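Local coordinates for protein choline dehydrogenase and related flavoproteins (PDB 3Q9T) that oxidises formate as a formate oxidase of the glucose-methanol-choline oxidoreductase family, with 8-formyl-FAD as its cofactor, at residues 136-141 with 202-207; 362-367 with 464-469; 369-374 with 380-385. One frame throughout, in Å; residues are numbered along the deposited sequence. Where two conformers were deposited one is given.

Contact 1: 136-141 with 202-207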
loop_
_atom_site.group_PDB
_atom_site.type_symbol
_atom_site.label_atom_id
_atom_site.label_comp_id
_atom_site.label_asym_id
_atom_site.label_seq_id
_atom_site.Cartn_x
_atom_site.Cartn_y
_atom_site.Cartn_z
ATOM N N HIS A 136 -25.193 -27.530 20.092
ATOM C CA HIS A 136 -26.645 -27.661 19.910
ATOM C C HIS A 136 -27.031 -28.019 18.466
ATOM O O HIS A 136 -26.367 -27.604 17.516
ATOM C CB HIS A 136 -27.362 -26.366 20.267
ATOM C CG HIS A 136 -27.030 -25.841 21.623
ATOM N ND1 HIS A 136 -27.823 -26.075 22.723
ATOM C CD2 HIS A 136 -26.001 -25.074 22.056
ATOM C CE1 HIS A 136 -27.294 -25.484 23.779
ATOM N NE2 HIS A 136 -26.186 -24.871 23.402
ATOM N N ASP A 137 -28.123 -28.771 18.317
ATOM C CA ASP A 137 -28.746 -29.044 17.018
ATOM C C ASP A 137 -30.255 -29.036 17.244
ATOM O O ASP A 137 -30.905 -30.071 17.135
ATOM C CB ASP A 137 -28.263 -30.398 16.472
ATOM C CG ASP A 137 -28.801 -30.727 15.064
ATOM O OD1 ASP A 137 -29.587 -29.949 14.473
ATOM O OD2 ASP A 137 -28.432 -31.807 14.551
ATOM N N ASP A 138 -30.803 -27.873 17.601
ATOM C CA ASP A 138 -32.244 -27.746 17.864
ATOM C C ASP A 138 -33.128 -28.281 16.728
ATOM O O ASP A 138 -34.019 -29.083 16.973
ATOM C CB ASP A 138 -32.653 -26.295 18.186
ATOM C CG ASP A 138 -32.044 -25.773 19.489
ATOM O OD1 ASP A 138 -31.474 -26.575 20.244
ATOM O OD2 ASP A 138 -32.137 -24.549 19.759
ATOM N N PRO A 139 -32.907 -27.819 15.483
ATOM C CA PRO A 139 -33.782 -28.307 14.405
ATOM C C PRO A 139 -33.501 -29.757 14.028
ATOM O O PRO A 139 -34.086 -30.255 13.079
ATOM C CB PRO A 139 -33.452 -27.374 13.229
ATOM C CG PRO A 139 -32.041 -26.932 13.486
ATOM C CD PRO A 139 -31.942 -26.811 15.000
ATOM N N ARG A 140 -32.607 -30.424 14.748
ATOM C CA ARG A 140 -32.398 -31.858 14.543
ATOM C C ARG A 140 -32.048 -32.209 13.083
ATOM O O ARG A 140 -32.521 -33.210 12.548
ATOM C CB ARG A 140 -33.653 -32.622 15.009
ATOM C CG ARG A 140 -34.289 -32.006 16.278
ATOM C CD ARG A 140 -35.282 -32.938 16.991
ATOM N NE ARG A 140 -34.672 -34.227 17.279
ATOM C CZ ARG A 140 -34.024 -34.529 18.404
ATOM N NH1 ARG A 140 -33.908 -33.639 19.391
ATOM N NH2 ARG A 140 -33.495 -35.740 18.545
ATOM N N LEU A 141 -31.196 -31.393 12.458
ATOM C CA LEU A 141 -30.878 -31.528 11.040
ATOM C C LEU A 141 -29.636 -32.375 10.768
ATOM O O LEU A 141 -29.424 -32.839 9.641
ATOM C CB LEU A 141 -30.665 -30.148 10.418
ATOM C CG LEU A 141 -31.842 -29.189 10.421
ATOM C CD1 LEU A 141 -31.458 -27.881 9.748
ATOM C CD2 LEU A 141 -33.007 -29.849 9.704
ATOM N N THR A 202 -19.833 -20.068 16.198
ATOM C CA THR A 202 -19.974 -19.537 17.556
ATOM C C THR A 202 -21.171 -18.584 17.593
ATOM O O THR A 202 -21.061 -17.408 17.992
ATOM C CB THR A 202 -18.688 -18.859 18.066
ATOM O OG1 THR A 202 -18.155 -17.990 17.051
ATOM C CG2 THR A 202 -17.638 -19.929 18.448
ATOM N N ILE A 203 -22.309 -19.119 17.154
ATOM C CA ILE A 203 -23.600 -18.433 17.210
ATOM C C ILE A 203 -24.649 -19.412 17.751
ATOM O O ILE A 203 -24.627 -20.602 17.424
ATOM C CB ILE A 203 -24.027 -17.945 15.813
ATOM C CG1 ILE A 203 -22.981 -16.953 15.255
ATOM C CG2 ILE A 203 -25.411 -17.314 15.874
ATOM C CD1 ILE A 203 -23.147 -16.603 13.791
ATOM N N TYR A 204 -25.546 -18.922 18.599
ATOM C CA TYR A 204 -26.650 -19.741 19.087
ATOM C C TYR A 204 -27.821 -18.853 19.445
ATOM O O TYR A 204 -27.655 -17.826 20.115
ATOM C CB TYR A 204 -26.234 -20.604 20.279
ATOM C CG TYR A 204 -27.299 -21.578 20.741
ATOM C CD1 TYR A 204 -27.870 -22.483 19.854
ATOM C CD2 TYR A 204 -27.721 -21.607 22.069
ATOM C CE1 TYR A 204 -28.845 -23.377 20.265
ATOM C CE2 TYR A 204 -28.696 -22.502 22.494
ATOM C CZ TYR A 204 -29.249 -23.383 21.586
ATOM O OH TYR A 204 -30.205 -24.278 21.992
ATOM N N ARG A 205 -29.003 -19.253 18.989
ATOM C CA ARG A 205 -30.180 -18.405 19.091
ATOM C C ARG A 205 -29.822 -16.988 18.697
ATOM O O ARG A 205 -30.128 -16.043 19.431
ATOM C CB ARG A 205 -30.731 -18.436 20.515
ATOM C CG ARG A 205 -31.433 -19.744 20.876
ATOM C CD ARG A 205 -31.761 -19.768 22.355
ATOM N NE ARG A 205 -33.152 -20.128 22.625
ATOM C CZ ARG A 205 -34.150 -19.256 22.755
ATOM N NH1 ARG A 205 -33.927 -17.950 22.635
ATOM N NH2 ARG A 205 -35.379 -19.692 23.005
ATOM N N GLY A 206 -29.150 -16.845 17.552
ATOM C CA GLY A 206 -28.853 -15.536 16.974
ATOM C C GLY A 206 -28.059 -14.582 17.860
ATOM O O GLY A 206 -28.106 -13.368 17.699
ATOM N N GLN A 207 -27.328 -15.132 18.813
ATOM C CA GLN A 207 -26.443 -14.321 19.630
ATOM C C GLN A 207 -25.018 -14.807 19.436
ATOM O O GLN A 207 -24.788 -16.007 19.324
ATOM C CB GLN A 207 -26.840 -14.414 21.112
ATOM C CG GLN A 207 -28.161 -13.721 21.462
ATOM C CD GLN A 207 -27.965 -12.484 22.320
ATOM O OE1 GLN A 207 -28.631 -11.462 22.122
ATOM N NE2 GLN A 207 -27.043 -12.568 23.281
#
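The imidazole of His136 lies flat on the phenol ring of Tyr204 in a face-to-face stack. The contact joins the loop after strand 133-136 to the end of strand 195-204, both strands of the mixed sheet of this GMC oxidoreductase. Segment 136-141 leaves strand 133-136 through a type I turn, Asp137 to Arg140. Segment 202-207 is the end of strand 195-204 and its type I' turn, Tyr204 to Gln207, which is the tip of a beta-hairpin with strand 207-208. The two ring centroids are 3.6 Å apart and the planes differ by 14°. The side chains run at about a right angle to each other. Tyr204 CZ lies over the His136 ring toward its rim, whereas His136 CD2 sits over the centre of the tyrosine ring. The opposite face of Tyr204 is covered by CG of its own neighbour Arg205. The phenol is thus held between an imidazole and an aliphatic chain. CG of Tyr204 is anti to the backbone N (chi1 -174°), which carries the ring out across His136 toward Asp138. The carboxylate of Asp138 comes across the hydroxyl end, its plane turned 66° from the ring. Tyr204 OH donates a weak hydrogen bond to Asp138 OD1 at 3.2 Å. Around the turn, Glu161 takes the backbone N-H groups of Arg205 and Gly206, and Tyr204 also packs on Pro156 of strand 155-159. Within the other loop, Leu141 N donates to Asp137 OD1 at 3.0 Å, meeting it on the syn side.

Contact 2: 362-367 with 464-469; sequences DKYLEK and IRFSYD
Tyr364 reaches across to Asp469 and Phe466 of helix 454-473 and supplies nearly all of the contact from the side of 362-367. Its polar link is one hydrogen bond: Tyr364 OH donates to Asp469 OD2 at 2.6 Å. The two side chains come from opposite directions. OD2 lies in the plane of the phenol ring, at its edge, and accepts through its anti lone pair, the one away from OD1. The carboxylate plane is turned 33° from the ring. OD1 has a separate partner, a salt bridge to Lys473 one helical turn further on. This neighbouring ammonium would probably favour the charged form of Asp469.

The CH-pi contact comes from Phe466. Its CB stands over one face of the Tyr364 ring, 4.1 Å from the centroid and displaced toward the rim.

Here the short helix 362-365, which follows strand 353-358, is packed against the long helix 454-473 of the GMC oxidoreductase fold. The nearest CA atoms are those of Tyr364 and Phe466, 7.5 Å apart.

The other apolar contacts are at ring edges. Tyr364 CE1 touches Phe466 CD1 at 3.7 Å, and the two rings meet obliquely with their planes at 63°. With CG of Phe466 anti to the backbone N (chi1 168°), its ring runs past that of Tyr364 and on to Leu394 of strand 392-397. On another edge of the tyrosine, in one of two conformers of Arg465, CD lies in the ring plane, 4.0 Å from Tyr364 CD2. In this conformer the guanidinium has a salt bridge with Glu462 and a hydrogen bond with Leu491 O.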
loop_
_atom_site.group_PDB
_atom_site.type_symbol
_atom_site.label_atom_id
_atom_site.label_comp_id
_atom_site.label_asym_id
_atom_site.label_seq_id
_atom_site.Cartn_x
_atom_site.Cartn_y
_atom_site.Cartn_z
ATOM N N ASP A 362 -5.343 -30.565 -6.982
ATOM C CA ASP A 362 -4.225 -31.221 -7.650
ATOM C C ASP A 362 -4.296 -31.115 -9.179
ATOM O O ASP A 362 -3.297 -30.840 -9.849
ATOM C CB ASP A 362 -4.114 -32.681 -7.198
ATOM C CG ASP A 362 -3.836 -32.797 -5.708
ATOM O OD1 ASP A 362 -2.644 -32.865 -5.320
ATOM O OD2 ASP A 362 -4.811 -32.780 -4.922
ATOM N N LYS A 363 -5.476 -31.290 -9.737
ATOM C CA LYS A 363 -5.528 -31.380 -11.186
ATOM C C LYS A 363 -5.377 -29.990 -11.811
ATOM O O LYS A 363 -4.962 -29.868 -12.953
ATOM C CB LYS A 363 -6.799 -32.069 -11.646
ATOM C CG LYS A 363 -8.023 -31.152 -11.648
ATOM C CD LYS A 363 -9.299 -31.943 -11.864
ATOM C CE LYS A 363 -10.476 -31.042 -12.206
ATOM N NZ LYS A 363 -11.712 -31.852 -12.346
ATOM N N TYR A 364 -5.684 -28.941 -11.054
ATOM C CA TYR A 364 -5.410 -27.595 -11.553
ATOM C C TYR A 364 -3.926 -27.303 -11.432
ATOM O O TYR A 364 -3.315 -26.731 -12.336
ATOM C CB TYR A 364 -6.191 -26.546 -10.781
ATOM C CG TYR A 364 -7.670 -26.587 -11.015
ATOM C CD1 TYR A 364 -8.461 -27.572 -10.428
ATOM C CD2 TYR A 364 -8.287 -25.633 -11.816
ATOM C CE1 TYR A 364 -9.825 -27.604 -10.640
ATOM C CE2 TYR A 364 -9.649 -25.656 -12.030
ATOM C CZ TYR A 364 -10.412 -26.632 -11.437
ATOM O OH TYR A 364 -11.762 -26.648 -11.672
ATOM N N LEU A 365 -3.353 -27.688 -10.298
ATOM C CA LEU A 365 -1.945 -27.441 -10.042
ATOM C C LEU A 365 -1.117 -28.134 -11.128
ATOM O O LEU A 365 -0.184 -27.542 -11.680
ATOM C CB LEU A 365 -1.554 -27.944 -8.646
ATOM C CG LEU A 365 -1.403 -27.025 -7.415
ATOM C CD1 LEU A 365 -1.814 -25.588 -7.604
ATOM C CD2 LEU A 365 -2.112 -27.625 -6.210
ATOM N N GLU A 366 -1.489 -29.371 -11.453
ATOM C CA GLU A 366 -0.723 -30.207 -12.384
ATOM C C GLU A 366 -0.609 -29.591 -13.766
ATOM O O GLU A 366 0.288 -29.937 -14.533
ATOM C CB GLU A 366 -1.339 -31.608 -12.516
ATOM C CG GLU A 366 -1.371 -32.423 -11.232
ATOM C CD GLU A 366 -0.012 -32.951 -10.822
ATOM O OE1 GLU A 366 0.044 -34.005 -10.152
ATOM O OE2 GLU A 366 1.002 -32.314 -11.162
ATOM N N LYS A 367 -1.516 -28.677 -14.085
ATOM C CA LYS A 367 -1.502 -28.027 -15.385
ATOM C C LYS A 367 -0.467 -26.910 -15.469
ATOM O O LYS A 367 -0.247 -26.349 -16.535
ATOM C CB LYS A 367 -2.889 -27.474 -15.728
ATOM C CG LYS A 367 -3.955 -28.544 -15.948
ATOM C CD LYS A 367 -5.255 -27.921 -16.424
ATOM C CE LYS A 367 -6.409 -28.905 -16.329
ATOM N NZ LYS A 367 -7.718 -28.231 -16.587
ATOM N N ILE A 464 -8.912 -19.756 -7.355
ATOM C CA ILE A 464 -9.869 -18.879 -7.993
ATOM C C ILE A 464 -10.448 -19.601 -9.228
ATOM O O ILE A 464 -11.657 -19.615 -9.424
ATOM C CB ILE A 464 -9.202 -17.543 -8.400
ATOM C CG1 ILE A 464 -8.643 -16.824 -7.163
ATOM C CG2 ILE A 464 -10.191 -16.628 -9.123
ATOM C CD1 ILE A 464 -7.818 -15.562 -7.506
ATOM N N ARG A 465 -9.606 -20.231 -10.047
ATOM C CA ARG A 465 -10.121 -20.913 -11.240
ATOM C C ARG A 465 -11.099 -22.031 -10.834
ATOM O O ARG A 465 -12.219 -22.097 -11.342
ATOM C CB ARG A 465 -9.000 -21.452 -12.127
ATOM C CG ARG A 465 -9.472 -21.806 -13.556
ATOM C CD ARG A 465 -8.379 -22.540 -14.337
ATOM N NE ARG A 465 -7.089 -21.882 -14.169
ATOM C CZ ARG A 465 -6.742 -20.743 -14.760
ATOM N NH1 ARG A 465 -7.591 -20.129 -15.582
ATOM N NH2 ARG A 465 -5.544 -20.212 -14.522
ATOM N N PHE A 466 -10.686 -22.886 -9.905
ATOM C CA PHE A 466 -11.582 -23.904 -9.367
ATOM C C PHE A 466 -12.925 -23.306 -8.923
ATOM O O PHE A 466 -13.974 -23.863 -9.234
ATOM C CB PHE A 466 -10.921 -24.638 -8.203
ATOM C CG PHE A 466 -11.858 -25.507 -7.414
ATOM C CD1 PHE A 466 -11.821 -26.889 -7.548
ATOM C CD2 PHE A 466 -12.766 -24.945 -6.516
ATOM C CE1 PHE A 466 -12.677 -27.698 -6.814
ATOM C CE2 PHE A 466 -13.625 -25.740 -5.782
ATOM C CZ PHE A 466 -13.583 -27.121 -5.925
ATOM N N SER A 467 -12.893 -22.182 -8.199
ATOM C CA SER A 467 -14.127 -21.565 -7.717
ATOM C C SER A 467 -15.008 -21.061 -8.855
ATOM O O SER A 467 -16.237 -21.175 -8.785
ATOM C CB SER A 467 -13.858 -20.421 -6.729
ATOM O OG SER A 467 -13.096 -20.863 -5.631
ATOM N N TYR A 468 -14.375 -20.484 -9.878
ATOM C CA TYR A 468 -15.071 -19.987 -11.066
ATOM C C TYR A 468 -15.732 -21.119 -11.865
ATOM O O TYR A 468 -16.909 -21.029 -12.236
ATOM C CB TYR A 468 -14.113 -19.162 -11.944
ATOM C CG TYR A 468 -14.248 -17.681 -11.694
ATOM C CD1 TYR A 468 -14.836 -16.842 -12.642
ATOM C CD2 TYR A 468 -13.844 -17.126 -10.485
ATOM C CE1 TYR A 468 -14.984 -15.479 -12.405
ATOM C CE2 TYR A 468 -13.982 -15.761 -10.236
ATOM C CZ TYR A 468 -14.556 -14.944 -11.198
ATOM O OH TYR A 468 -14.697 -13.601 -10.954
ATOM N N ASP A 469 -14.979 -22.189 -12.103
ATOM C CA ASP A 469 -15.535 -23.398 -12.722
ATOM C C ASP A 469 -16.780 -23.872 -11.993
ATOM O O ASP A 469 -17.803 -24.165 -12.605
ATOM C CB ASP A 469 -14.505 -24.524 -12.710
ATOM C CG ASP A 469 -13.375 -24.275 -13.664
ATOM O OD1 ASP A 469 -13.515 -23.369 -14.504
ATOM O OD2 ASP A 469 -12.355 -24.983 -13.580
#

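Contact 3: 369-374 with 380-385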
loop_
_atom_site.group_PDB
_atom_site.type_symbol
_atom_site.label_atom_id
_atom_site.label_comp_id
_atom_site.label_asym_id
_atom_site.label_seq_id
_atom_site.Cartn_x
_atom_site.Cartn_y
_atom_site.Cartn_z
ATOM N N ALA A 369 3.304 -25.729 -15.456
ATOM C CA ALA A 369 4.670 -26.255 -15.612
ATOM C C ALA A 369 5.529 -26.004 -14.370
ATOM O O ALA A 369 6.243 -26.888 -13.909
ATOM C CB ALA A 369 5.343 -25.660 -16.846
ATOM N N GLU A 370 5.461 -24.789 -13.837
ATOM C CA GLU A 370 6.201 -24.470 -12.621
ATOM C C GLU A 370 5.816 -25.337 -11.393
ATOM O O GLU A 370 6.694 -25.845 -10.702
ATOM C CB GLU A 370 6.133 -22.973 -12.311
ATOM C CG GLU A 370 7.018 -22.584 -11.136
ATOM C CD GLU A 370 6.978 -21.100 -10.811
ATOM O OE1 GLU A 370 7.160 -20.759 -9.617
ATOM O OE2 GLU A 370 6.769 -20.282 -11.739
ATOM N N TYR A 371 4.525 -25.518 -11.121
ATOM C CA TYR A 371 4.140 -26.416 -10.025
ATOM C C TYR A 371 4.679 -27.819 -10.249
ATOM O O TYR A 371 5.187 -28.447 -9.319
ATOM C CB TYR A 371 2.619 -26.490 -9.806
ATOM C CG TYR A 371 2.246 -27.535 -8.773
ATOM C CD1 TYR A 371 2.002 -28.856 -9.140
ATOM C CD2 TYR A 371 2.178 -27.214 -7.426
ATOM C CE1 TYR A 371 1.667 -29.818 -8.206
ATOM C CE2 TYR A 371 1.854 -28.172 -6.477
ATOM C CZ TYR A 371 1.603 -29.470 -6.875
ATOM O OH TYR A 371 1.286 -30.412 -5.935
ATOM N N ARG A 372 4.563 -28.309 -11.478
ATOM C CA ARG A 372 5.020 -29.656 -11.796
ATOM C C ARG A 372 6.497 -29.812 -11.453
ATOM O O ARG A 372 6.892 -30.779 -10.799
ATOM C CB ARG A 372 4.775 -29.999 -13.280
ATOM C CG ARG A 372 3.343 -30.401 -13.603
ATOM C CD ARG A 372 3.218 -31.137 -14.953
ATOM N NE ARG A 372 3.893 -30.431 -16.040
ATOM C CZ ARG A 372 3.334 -29.487 -16.786
ATOM N NH1 ARG A 372 2.079 -29.118 -16.575
ATOM N NH2 ARG A 372 4.039 -28.906 -17.745
ATOM N N LYS A 373 7.306 -28.857 -11.900
ATOM C CA LYS A 373 8.738 -28.838 -11.599
ATOM C C LYS A 373 9.029 -28.741 -10.087
ATOM O O LYS A 373 9.916 -29.418 -9.568
ATOM C CB LYS A 373 9.393 -27.667 -12.330
ATOM C CG LYS A 373 10.881 -27.549 -12.094
ATOM C CD LYS A 373 11.392 -26.167 -12.465
ATOM C CE LYS A 373 11.120 -25.840 -13.921
ATOM N NZ LYS A 373 11.193 -24.361 -14.147
ATOM N N ALA A 374 8.282 -27.904 -9.374
ATOM C CA ALA A 374 8.521 -27.747 -7.937
ATOM C C ALA A 374 8.187 -29.039 -7.189
ATOM O O ALA A 374 8.883 -29.420 -6.265
ATOM C CB ALA A 374 7.718 -26.577 -7.373
ATOM N N GLY A 380 8.550 -35.493 -5.527
ATOM C CA GLY A 380 7.252 -36.015 -5.931
ATOM C C GLY A 380 6.123 -35.778 -4.946
ATOM O O GLY A 380 4.977 -36.144 -5.213
ATOM N N LYS A 381 6.444 -35.168 -3.809
ATOM C CA LYS A 381 5.446 -34.785 -2.817
ATOM C C LYS A 381 4.907 -33.372 -3.078
ATOM O O LYS A 381 5.672 -32.440 -3.304
ATOM C CB LYS A 381 6.053 -34.839 -1.407
ATOM C CG LYS A 381 6.571 -36.211 -0.972
ATOM C CD LYS A 381 5.420 -37.157 -0.623
ATOM C CE LYS A 381 5.914 -38.576 -0.301
ATOM N NZ LYS A 381 4.802 -39.579 -0.219
ATOM N N ASP A 382 3.589 -33.223 -3.034
ATOM C CA ASP A 382 2.943 -31.922 -3.134
ATOM C C ASP A 382 3.529 -30.953 -2.120
ATOM O O ASP A 382 3.496 -31.220 -0.920
ATOM C CB ASP A 382 1.438 -32.076 -2.873
ATOM C CG ASP A 382 0.724 -30.750 -2.771
ATOM O OD1 ASP A 382 -0.194 -30.639 -1.927
ATOM O OD2 ASP A 382 1.073 -29.817 -3.536
ATOM N N PRO A 383 4.068 -29.818 -2.597
ATOM C CA PRO A 383 4.647 -28.814 -1.690
ATOM C C PRO A 383 3.668 -28.283 -0.657
ATOM O O PRO A 383 4.066 -28.081 0.481
ATOM C CB PRO A 383 5.083 -27.680 -2.638
ATOM C CG PRO A 383 5.310 -28.360 -3.966
ATOM C CD PRO A 383 4.310 -29.497 -4.019
ATOM N N PHE A 384 2.416 -28.050 -1.043
ATOM C CA PHE A 384 1.456 -27.414 -0.139
ATOM C C PHE A 384 0.933 -28.332 0.964
ATOM O O PHE A 384 1.043 -28.023 2.165
ATOM C CB PHE A 384 0.272 -26.826 -0.927
ATOM C CG PHE A 384 0.686 -25.938 -2.063
ATOM C CD1 PHE A 384 1.083 -24.627 -1.831
ATOM C CD2 PHE A 384 0.677 -26.411 -3.363
ATOM C CE1 PHE A 384 1.475 -23.812 -2.876
ATOM C CE2 PHE A 384 1.066 -25.601 -4.409
ATOM C CZ PHE A 384 1.464 -24.297 -4.168
ATOM N N SER A 385 0.357 -29.452 0.553
ATOM C CA SER A 385 -0.319 -30.357 1.483
ATOM C C SER A 385 0.121 -31.799 1.230
ATOM O O SER A 385 -0.666 -32.609 0.743
ATOM C CB SER A 385 -1.832 -30.257 1.291
ATOM O OG SER A 385 -2.318 -28.968 1.607
#
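The rings of Tyr371 and Phe384 meet rim to rim, with neither over a face of the other. Their planes are only 5° from parallel and their centroids are 5.9 Å apart. The touching atoms are Tyr371 CE2 and Phe384 CE2, at 3.4 Å. A second group at the edge of the tyrosine ring is the carboxylate of Asp382, whose OD2 lies in the ring plane. The carboxylate itself is turned well out of that plane, and the two side chains cross at about a right angle. Pro383 approaches Tyr371 obliquely, with its CD 3.7 Å from Tyr371 CE2. Its CG also lies near the backbone of Ala374, one helical turn along.

Tyr371 OH donates a very short hydrogen bond to Asp382 OD2; the modelled 2.5 Å is at the short limit, and its exact value is doubtful. In Tyr371, CG is anti to the backbone N (chi1 174°), and this sends the hydroxyl off the helix toward the loop.

Helix 369-377 ends here, and the loop before strand 392-397 folds back against it. An Asx motif shapes the loop. Asp382 OD1 accepts from Ser385 N at 2.8 Å, with the N-H coming from above the carboxylate plane, 60° out of it. Phe384 N adds a weak bond to OD2. The carboxylate has several partners: OD1 also takes a salt bridge from Arg360 and a hydrogen bond from His391. This buried charge is probably stabilised by the arginine. Phe384 continues past the tyrosine onto Leu455, Asp456 and Ala459 of helix 454-473, and both rings pack on Leu365. At the start of the helix, Asp368 OD2 accepts from the backbone N of Tyr371.

In the fold
From the N terminus, contact 1 comes first. It closes a loop of 60 residues and joins the end of strand 133-136 to the hairpin at the end of strand 195-204. It is complete before contact 2 opens. Contact 2 spans 96 residues and ties helix 362-365 to helix 454-473. Contact 3 is nested inside that loop and folds the chain back on helix 369-377 within a few residues. Contacts 2 and 3 lie on the same side of the chain's centre, their centres about 14 Å apart, and touch directly: Arg372 NH1 lies 2.8 Å from Glu366 O, a probable hydrogen bond. Contact 1 is separate, its centre about 34 and 41 Å from theirs.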